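Local structure of aryl esterase (2Q0Q) at residues W14-V19 with G193-E198. The protein hydrolyses aryl esters and can also transfer acyl groups to alcohols in water, as an oligomeric member of the SGNH hydrolase superfamily. Sequence-based numbering, arbitrary orientation.
Sequences WGWVPV and GIHFTE. With SO4 (sulfate ion), chain U.
W16 lies flat on the imidazole of H195, a face-to-face stack at what is probably the active site of this SGNH hydrolase, since H195, S11 and D192 have the geometry of a Ser-His-Asp charge relay. The centroids of the W16 five-membered ring and the imidazole are 3.5 Å apart and their planes differ by 17°. W16 CG is anti to its backbone N (chi1 174°), which lays the pyrrole part of the indole over H195 while the six-membered ring extends past it; CD1 sits above the imidazole centre, 3.2 Å from H195 ND1. W16 NE1 is also near ND1, but the angle is too poor for a hydrogen bond, and ND1 instead bonds to D192 OD2. I194 CG2 covers the other face of the imidazole, so the ring is sandwiched. At its edge, in plane, H195 NE2 donates to sulfate O4 (2.8 Å, 147° at the hydrogen); the ion, most likely a crystallisation additive, is also bound by S11 OG, A55 N, N94 ND2 and K97 NZ. The backbones are linked indirectly: one water donates to W16 O and accepts from F196 N, 3.0 Å from each. Further along, P18 packs its ring on 193-198, CB against H195 CB at 4.1 Å. Its CD reaches within 3.3 Å of F196 O, a buried carbonyl oxygen left without a hydrogen-bond partner.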
loop_
_atom_site.group_PDB
_atom_site.type_symbol
_atom_site.label_atom_id
_atom_site.label_comp_id
_atom_site.label_asym_id
_atom_site.label_seq_id
_atom_site.Cartn_x
_atom_site.Cartn_y
_atom_site.Cartn_z
ATOM N N TRP G 14 -7.758 -29.588 -11.679
ATOM C CA TRP G 14 -6.450 -30.258 -11.515
ATOM C C TRP G 14 -6.559 -31.767 -11.462
ATOM O O TRP G 14 -5.776 -32.476 -12.092
ATOM C CB TRP G 14 -5.741 -29.773 -10.243
ATOM C CG TRP G 14 -4.329 -30.279 -10.086
ATOM C CD1 TRP G 14 -3.247 -29.923 -10.831
ATOM C CD2 TRP G 14 -3.863 -31.219 -9.120
ATOM N NE1 TRP G 14 -2.132 -30.592 -10.402
ATOM C CE2 TRP G 14 -2.476 -31.378 -9.331
ATOM C CE3 TRP G 14 -4.472 -31.930 -8.091
ATOM C CZ2 TRP G 14 -1.694 -32.246 -8.554
ATOM C CZ3 TRP G 14 -3.691 -32.778 -7.308
ATOM C CH2 TRP G 14 -2.314 -32.922 -7.546
ATOM N N GLY G 15 -7.516 -32.252 -10.680
ATOM C CA GLY G 15 -7.763 -33.678 -10.564
ATOM C C GLY G 15 -7.331 -34.220 -9.223
ATOM O O GLY G 15 -6.636 -35.213 -9.167
ATOM N N TRP G 16 -7.769 -33.577 -8.140
ATOM C CA TRP G 16 -7.412 -33.988 -6.782
ATOM C C TRP G 16 -8.101 -35.307 -6.455
ATOM O O TRP G 16 -9.329 -35.397 -6.493
ATOM C CB TRP G 16 -7.848 -32.896 -5.794
ATOM C CG TRP G 16 -7.695 -33.186 -4.341
ATOM C CD1 TRP G 16 -8.382 -34.117 -3.590
ATOM C CD2 TRP G 16 -6.853 -32.488 -3.432
ATOM N NE1 TRP G 16 -7.999 -34.046 -2.277
ATOM C CE2 TRP G 16 -7.062 -33.056 -2.147
ATOM C CE3 TRP G 16 -5.923 -31.446 -3.577
ATOM C CZ2 TRP G 16 -6.389 -32.609 -1.018
ATOM C CZ3 TRP G 16 -5.252 -31.015 -2.461
ATOM C CH2 TRP G 16 -5.487 -31.597 -1.189
ATOM N N VAL G 17 -7.316 -36.319 -6.102
ATOM C CA VAL G 17 -7.898 -37.595 -5.651
ATOM C C VAL G 17 -8.370 -37.509 -4.210
ATOM O O VAL G 17 -7.567 -37.339 -3.299
ATOM C CB VAL G 17 -6.907 -38.745 -5.811
ATOM C CG1 VAL G 17 -7.478 -40.046 -5.274
ATOM C CG2 VAL G 17 -6.541 -38.889 -7.278
ATOM N N PRO G 18 -9.686 -37.679 -3.997
ATOM C CA PRO G 18 -10.201 -37.606 -2.623
ATOM C C PRO G 18 -9.629 -38.718 -1.750
ATOM O O PRO G 18 -9.562 -39.861 -2.183
ATOM C CB PRO G 18 -11.723 -37.745 -2.788
ATOM C CG PRO G 18 -11.941 -38.242 -4.167
ATOM C CD PRO G 18 -10.739 -37.967 -4.988
ATOM N N VAL G 19 -9.228 -38.384 -0.532
ATOM C CA VAL G 19 -8.679 -39.372 0.387
ATOM C C VAL G 19 -9.382 -39.228 1.725
ATOM O O VAL G 19 -9.808 -38.131 2.061
ATOM C CB VAL G 19 -7.126 -39.219 0.537
ATOM C CG1 VAL G 19 -6.412 -39.688 -0.723
ATOM C CG2 VAL G 19 -6.702 -37.771 0.834
ATOM N N GLY G 193 -16.140 -35.468 0.469
ATOM C CA GLY G 193 -17.318 -34.577 0.367
ATOM C C GLY G 193 -17.049 -33.332 -0.465
ATOM O O GLY G 193 -17.924 -32.452 -0.581
ATOM N N ILE G 194 -15.849 -33.267 -1.041
ATOM C CA ILE G 194 -15.406 -32.102 -1.789
ATOM C C ILE G 194 -15.028 -32.451 -3.229
ATOM O O ILE G 194 -15.436 -31.760 -4.169
ATOM C CB ILE G 194 -14.170 -31.436 -1.106
ATOM C CG1 ILE G 194 -14.474 -31.069 0.357
ATOM C CG2 ILE G 194 -13.688 -30.219 -1.938
ATOM C CD1 ILE G 194 -13.229 -30.775 1.191
ATOM N N HIS G 195 -14.221 -33.500 -3.401
ATOM C CA HIS G 195 -13.629 -33.797 -4.690
ATOM C C HIS G 195 -14.370 -34.914 -5.410
ATOM O O HIS G 195 -15.376 -35.437 -4.890
ATOM C CB HIS G 195 -12.118 -34.051 -4.518
ATOM C CG HIS G 195 -11.401 -32.888 -3.904
ATOM N ND1 HIS G 195 -11.112 -32.820 -2.557
ATOM C CD2 HIS G 195 -10.957 -31.720 -4.442
ATOM C CE1 HIS G 195 -10.504 -31.675 -2.294
ATOM N NE2 HIS G 195 -10.403 -30.983 -3.419
ATOM N N PHE G 196 -13.905 -35.216 -6.623
ATOM C CA PHE G 196 -14.633 -36.082 -7.553
ATOM C C PHE G 196 -14.144 -37.501 -7.518
ATOM O O PHE G 196 -12.965 -37.757 -7.392
ATOM C CB PHE G 196 -14.521 -35.647 -9.012
ATOM C CG PHE G 196 -15.188 -34.333 -9.355
ATOM C CD1 PHE G 196 -14.888 -33.707 -10.569
ATOM C CD2 PHE G 196 -16.125 -33.725 -8.511
ATOM C CE1 PHE G 196 -15.513 -32.497 -10.943
ATOM C CE2 PHE G 196 -16.728 -32.514 -8.864
ATOM C CZ PHE G 196 -16.410 -31.887 -10.083
ATOM N N THR G 197 -15.080 -38.421 -7.694
ATOM C CA THR G 197 -14.752 -39.810 -7.996
ATOM C C THR G 197 -14.308 -39.925 -9.447
ATOM O O THR G 197 -14.388 -38.957 -10.223
ATOM C CB THR G 197 -15.955 -40.729 -7.822
ATOM O OG1 THR G 197 -17.037 -40.243 -8.629
ATOM C CG2 THR G 197 -16.365 -40.773 -6.355
ATOM N N GLU G 198 -13.811 -41.103 -9.812
ATOM C CA GLU G 198 -13.479 -41.373 -11.211
ATOM C C GLU G 198 -14.701 -41.241 -12.127
ATOM O O GLU G 198 -14.573 -40.702 -13.241
ATOM C CB GLU G 198 -12.920 -42.781 -11.365
ATOM C CG GLU G 198 -11.565 -42.975 -10.703
ATOM C CD GLU G 198 -11.071 -44.414 -10.821
ATOM O OE1 GLU G 198 -11.815 -45.363 -10.427
ATOM O OE2 GLU G 198 -9.922 -44.549 -11.300
HETATM S S SO4 U . -9.578 -27.324 -2.664
HETATM O O1 SO4 U . -11.003 -27.400 -2.172
HETATM O O2 SO4 U . -9.575 -26.841 -4.065
HETATM O O3 SO4 U . -8.831 -26.541 -1.660
HETATM O O4 SO4 U . -9.039 -28.688 -2.697
HETATM O O HOH W 1 -11.527 -33.990 -7.950
#